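Local coordinates for protein elongation factor G (Thermus thermophilus, PDB 2DY1) that binds GTP and magnesium and, as an EF-G-type translation factor, probably hydrolyses the nucleotide in the elongation phase of protein synthesis, at residues V590-L602 against V613-Y625. Sequence-based numbering, arbitrary orientation.
Sequences VLSDLQARRGRIL and VHAEVPLAEVLEY
Arg600 and Glu616 form an antiparallel hydrogen-bonded pair, Arg600 N to Glu616 O at 2.8 Å and Glu616 N to Arg600 O at 3.0 Å, and Leu602 N extends the ladder to His614 O. Helix 590-596 ends just before it in a Schellman motif, with Arg598 at positive phi and Gly599 N bonded to Leu594 O. Arg597, extended from CG to NE, reaches from the helix end across to 613-625: NH1 donates to Glu621 O (2.8 Å, 153° at the hydrogen), and NE makes a salt bridge to Asp593 OD1 (2.8 Å). Tyr625 turns its CD2 edge to one face of the Arg597 guanidinium, the planes 80° apart. With an alanine in place of Arg597, Asp593 would probably lose its charged mate and Glu621 O this N-H donor. Water 1 links Tyr625 OH to Asp593 OD1 and Val590 O. Pro618 CG lies over one guanidinium face of Arg598, whose NH2 makes a long salt bridge with Glu621 OE2 (3.5 Å) while NH1 pairs with Glu573. Leu594 CD1 meets Val613 CG1 tip to tip at 4.0 Å. Within the EF-G C-terminal domain, helix 587-596 thus packs on hairpin 600-607/610-618, whose second strand also pairs with strand 569-583, while helix 625-633 flanks Val590, Asp593 and Arg597.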
loop_
_atom_site.group_PDB
_atom_site.type_symbol
_atom_site.label_atom_id
_atom_site.label_comp_id
_atom_site.label_asym_id
_atom_site.label_seq_id
_atom_site.Cartn_x
_atom_site.Cartn_y
_atom_site.Cartn_z
ATOM N N VAL A 590 -15.123 22.332 0.583
ATOM C CA VAL A 590 -13.768 22.062 0.120
ATOM C C VAL A 590 -13.131 23.363 -0.356
ATOM O O VAL A 590 -12.057 23.745 0.117
ATOM C CB VAL A 590 -13.773 21.033 -1.036
ATOM C CG1 VAL A 590 -12.395 20.965 -1.691
ATOM C CG2 VAL A 590 -14.166 19.663 -0.502
ATOM N N LEU A 591 -13.797 24.045 -1.284
ATOM C CA LEU A 591 -13.280 25.306 -1.804
ATOM C C LEU A 591 -13.137 26.311 -0.672
ATOM O O LEU A 591 -12.094 26.946 -0.527
ATOM C CB LEU A 591 -14.208 25.875 -2.881
ATOM C CG LEU A 591 -14.414 25.036 -4.145
ATOM C CD1 LEU A 591 -15.226 25.840 -5.150
ATOM C CD2 LEU A 591 -13.068 24.652 -4.744
ATOM N N SER A 592 -14.187 26.451 0.132
ATOM C CA SER A 592 -14.157 27.379 1.259
ATOM C C SER A 592 -12.903 27.154 2.096
ATOM O O SER A 592 -12.192 28.098 2.436
ATOM C CB SER A 592 -15.398 27.194 2.136
ATOM O OG SER A 592 -15.274 27.926 3.346
ATOM N N ASP A 593 -12.640 25.891 2.416
ATOM C CA ASP A 593 -11.475 25.514 3.208
ATOM C C ASP A 593 -10.162 25.736 2.444
ATOM O O ASP A 593 -9.179 26.196 3.022
ATOM C CB ASP A 593 -11.619 24.051 3.658
ATOM C CG ASP A 593 -10.322 23.460 4.180
ATOM O OD1 ASP A 593 -9.592 22.846 3.375
ATOM O OD2 ASP A 593 -10.030 23.611 5.386
ATOM N N LEU A 594 -10.142 25.414 1.153
ATOM C CA LEU A 594 -8.936 25.618 0.354
ATOM C C LEU A 594 -8.578 27.098 0.377
ATOM O O LEU A 594 -7.416 27.470 0.563
ATOM C CB LEU A 594 -9.145 25.172 -1.097
ATOM C CG LEU A 594 -9.146 23.672 -1.406
ATOM C CD1 LEU A 594 -9.164 23.462 -2.916
ATOM C CD2 LEU A 594 -7.898 23.028 -0.809
ATOM N N GLN A 595 -9.588 27.941 0.194
ATOM C CA GLN A 595 -9.387 29.385 0.198
ATOM C C GLN A 595 -8.685 29.827 1.480
ATOM O O GLN A 595 -7.863 30.745 1.461
ATOM C CB GLN A 595 -10.736 30.103 0.054
ATOM C CG GLN A 595 -11.538 29.651 -1.166
ATOM C CD GLN A 595 -12.867 30.376 -1.320
ATOM O OE1 GLN A 595 -13.628 30.520 -0.360
ATOM N NE2 GLN A 595 -13.159 30.823 -2.538
ATOM N N ALA A 596 -9.000 29.169 2.593
ATOM C CA ALA A 596 -8.384 29.508 3.872
ATOM C C ALA A 596 -6.959 28.958 3.965
ATOM O O ALA A 596 -6.191 29.341 4.849
ATOM C CB ALA A 596 -9.232 28.968 5.021
ATOM N N ARG A 597 -6.611 28.057 3.051
ATOM C CA ARG A 597 -5.270 27.470 3.032
ATOM C C ARG A 597 -4.416 28.164 1.969
ATOM O O ARG A 597 -3.386 27.643 1.542
ATOM C CB ARG A 597 -5.350 25.963 2.742
ATOM C CG ARG A 597 -5.973 25.131 3.868
ATOM C CD ARG A 597 -6.198 23.678 3.442
ATOM N NE ARG A 597 -6.996 22.926 4.412
ATOM C CZ ARG A 597 -6.525 22.390 5.537
ATOM N NH1 ARG A 597 -5.240 22.502 5.857
ATOM N NH2 ARG A 597 -7.350 21.751 6.358
ATOM N N ARG A 598 -4.859 29.349 1.554
ATOM C CA ARG A 598 -4.165 30.137 0.542
ATOM C C ARG A 598 -4.103 29.389 -0.775
ATOM O O ARG A 598 -3.165 29.559 -1.551
ATOM C CB ARG A 598 -2.745 30.480 0.998
ATOM C CG ARG A 598 -2.677 31.291 2.279
ATOM C CD ARG A 598 -1.281 31.856 2.492
ATOM N NE ARG A 598 -0.334 30.858 2.986
ATOM C CZ ARG A 598 0.898 30.690 2.511
ATOM N NH1 ARG A 598 1.339 31.451 1.513
ATOM N NH2 ARG A 598 1.697 29.772 3.046
ATOM N N GLY A 599 -5.110 28.563 -1.029
ATOM C CA GLY A 599 -5.134 27.802 -2.262
ATOM C C GLY A 599 -5.605 28.594 -3.468
ATOM O O GLY A 599 -6.366 29.557 -3.350
ATOM N N ARG A 600 -5.140 28.180 -4.639
ATOM C CA ARG A 600 -5.514 28.822 -5.883
ATOM C C ARG A 600 -6.192 27.781 -6.750
ATOM O O ARG A 600 -5.551 26.843 -7.234
ATOM C CB ARG A 600 -4.276 29.378 -6.594
ATOM C CG ARG A 600 -4.252 29.116 -8.091
ATOM C CD ARG A 600 -3.294 30.040 -8.808
ATOM N NE ARG A 600 -3.085 29.616 -10.187
ATOM C CZ ARG A 600 -2.423 30.326 -11.094
ATOM N NH1 ARG A 600 -1.904 31.502 -10.768
ATOM N NH2 ARG A 600 -2.270 29.855 -12.324
ATOM N N ILE A 601 -7.496 27.939 -6.935
ATOM C CA ILE A 601 -8.247 26.997 -7.746
ATOM C C ILE A 601 -7.841 27.187 -9.199
ATOM O O ILE A 601 -7.887 28.298 -9.721
ATOM C CB ILE A 601 -9.770 27.217 -7.595
ATOM C CG1 ILE A 601 -10.148 27.195 -6.110
ATOM C CG2 ILE A 601 -10.530 26.122 -8.336
ATOM C CD1 ILE A 601 -11.613 27.462 -5.841
ATOM N N LEU A 602 -7.426 26.096 -9.836
ATOM C CA LEU A 602 -7.002 26.125 -11.230
ATOM C C LEU A 602 -8.162 25.752 -12.141
ATOM O O LEU A 602 -8.188 26.122 -13.314
ATOM C CB LEU A 602 -5.847 25.144 -11.450
ATOM C CG LEU A 602 -4.559 25.393 -10.660
ATOM C CD1 LEU A 602 -3.568 24.271 -10.929
ATOM C CD2 LEU A 602 -3.965 26.735 -11.053
ATOM N N VAL A 613 -11.437 18.955 -8.094
ATOM C CA VAL A 613 -10.953 20.319 -7.928
ATOM C C VAL A 613 -9.430 20.346 -8.048
ATOM O O VAL A 613 -8.732 19.644 -7.318
ATOM C CB VAL A 613 -11.349 20.898 -6.550
ATOM C CG1 VAL A 613 -10.811 22.314 -6.404
ATOM C CG2 VAL A 613 -12.861 20.890 -6.396
ATOM N N HIS A 614 -8.928 21.146 -8.984
ATOM C CA HIS A 614 -7.489 21.282 -9.205
ATOM C C HIS A 614 -7.035 22.597 -8.600
ATOM O O HIS A 614 -7.606 23.648 -8.892
ATOM C CB HIS A 614 -7.166 21.303 -10.699
ATOM C CG HIS A 614 -7.481 20.027 -11.409
ATOM N ND1 HIS A 614 -6.725 18.884 -11.256
ATOM C CD2 HIS A 614 -8.460 19.716 -12.291
ATOM C CE1 HIS A 614 -7.223 17.926 -12.017
ATOM N NE2 HIS A 614 -8.276 18.404 -12.655
ATOM N N ALA A 615 -6.005 22.548 -7.767
ATOM C CA ALA A 615 -5.515 23.763 -7.147
ATOM C C ALA A 615 -4.021 23.708 -6.871
ATOM O O ALA A 615 -3.386 22.666 -7.014
ATOM C CB ALA A 615 -6.270 24.017 -5.846
ATOM N N GLU A 616 -3.472 24.862 -6.509
ATOM C CA GLU A 616 -2.072 24.986 -6.137
ATOM C C GLU A 616 -2.177 25.565 -4.742
ATOM O O GLU A 616 -2.972 26.473 -4.500
ATOM C CB GLU A 616 -1.310 25.945 -7.056
ATOM C CG GLU A 616 -0.887 25.332 -8.380
ATOM C CD GLU A 616 0.237 26.105 -9.056
ATOM O OE1 GLU A 616 0.513 27.252 -8.638
ATOM O OE2 GLU A 616 0.839 25.564 -10.011
ATOM N N VAL A 617 -1.389 25.034 -3.818
ATOM C CA VAL A 617 -1.448 25.483 -2.442
ATOM C C VAL A 617 -0.086 25.328 -1.787
ATOM O O VAL A 617 0.669 24.420 -2.128
ATOM C CB VAL A 617 -2.483 24.635 -1.658
ATOM C CG1 VAL A 617 -2.104 23.158 -1.747
ATOM C CG2 VAL A 617 -2.548 25.078 -0.203
ATOM N N PRO A 618 0.251 26.220 -0.845
ATOM C CA PRO A 618 1.541 26.135 -0.162
ATOM C C PRO A 618 1.597 24.839 0.638
ATOM O O PRO A 618 0.636 24.507 1.335
ATOM C CB PRO A 618 1.526 27.343 0.762
ATOM C CG PRO A 618 0.656 28.313 0.046
ATOM C CD PRO A 618 -0.464 27.447 -0.452
ATOM N N LEU A 619 2.706 24.113 0.549
ATOM C CA LEU A 619 2.836 22.867 1.298
ATOM C C LEU A 619 2.560 23.115 2.779
ATOM O O LEU A 619 1.993 22.270 3.471
ATOM C CB LEU A 619 4.250 22.298 1.145
ATOM C CG LEU A 619 4.568 21.083 2.019
ATOM C CD1 LEU A 619 3.798 19.875 1.475
ATOM C CD2 LEU A 619 6.067 20.816 2.013
ATOM N N ALA A 620 2.963 24.285 3.256
ATOM C CA ALA A 620 2.807 24.651 4.653
ATOM C C ALA A 620 1.352 24.734 5.095
ATOM O O ALA A 620 1.069 24.750 6.287
ATOM C CB ALA A 620 3.500 25.985 4.915
ATOM N N GLU A 621 0.441 24.790 4.132
ATOM C CA GLU A 621 -0.981 24.896 4.453
ATOM C C GLU A 621 -1.716 23.569 4.334
ATOM O O GLU A 621 -2.910 23.496 4.644
ATOM C CB GLU A 621 -1.652 25.905 3.517
ATOM C CG GLU A 621 -1.096 27.311 3.608
ATOM C CD GLU A 621 -1.251 27.897 4.990
ATOM O OE1 GLU A 621 -2.402 28.006 5.462
ATOM O OE2 GLU A 621 -0.222 28.242 5.607
ATOM N N VAL A 622 -1.017 22.523 3.896
ATOM C CA VAL A 622 -1.643 21.216 3.694
ATOM C C VAL A 622 -0.879 20.003 4.224
ATOM O O VAL A 622 -1.098 18.894 3.750
ATOM C CB VAL A 622 -1.890 20.956 2.190
ATOM C CG1 VAL A 622 -3.015 21.853 1.672
ATOM C CG2 VAL A 622 -0.602 21.207 1.403
ATOM N N LEU A 623 -0.000 20.191 5.197
ATOM C CA LEU A 623 0.752 19.051 5.707
ATOM C C LEU A 623 -0.141 18.045 6.424
ATOM O O LEU A 623 0.225 16.877 6.577
ATOM C CB LEU A 623 1.875 19.523 6.619
ATOM C CG LEU A 623 3.093 20.045 5.848
ATOM C CD1 LEU A 623 4.030 20.761 6.791
ATOM C CD2 LEU A 623 3.799 18.882 5.168
ATOM N N GLU A 624 -1.308 18.496 6.878
ATOM C CA GLU A 624 -2.241 17.589 7.532
ATOM C C GLU A 624 -3.575 17.600 6.823
ATOM O O GLU A 624 -4.610 17.344 7.436
ATOM C CB GLU A 624 -2.437 17.947 9.007
ATOM C CG GLU A 624 -1.195 17.717 9.830
ATOM C CD GLU A 624 -1.485 17.556 11.296
ATOM O OE1 GLU A 624 -2.085 18.473 11.894
ATOM O OE2 GLU A 624 -1.105 16.509 11.855
ATOM N N TYR A 625 -3.557 17.881 5.525
ATOM C CA TYR A 625 -4.790 17.900 4.763
ATOM C C TYR A 625 -5.429 16.509 4.864
ATOM O O TYR A 625 -6.652 16.383 4.904
ATOM C CB TYR A 625 -4.505 18.264 3.299
ATOM C CG TYR A 625 -5.741 18.642 2.506
ATOM C CD1 TYR A 625 -6.099 17.935 1.359
ATOM C CD2 TYR A 625 -6.555 19.706 2.908
ATOM C CE1 TYR A 625 -7.248 18.277 0.626
ATOM C CE2 TYR A 625 -7.703 20.052 2.186
ATOM C CZ TYR A 625 -8.039 19.335 1.051
ATOM O OH TYR A 625 -9.170 19.669 0.341
HETATM O O HOH W 1 -10.330 21.753 1.290
HETATM O O HOH W 2 -2.724 21.093 6.935
HETATM O O HOH W 3 2.055 29.041 6.124
#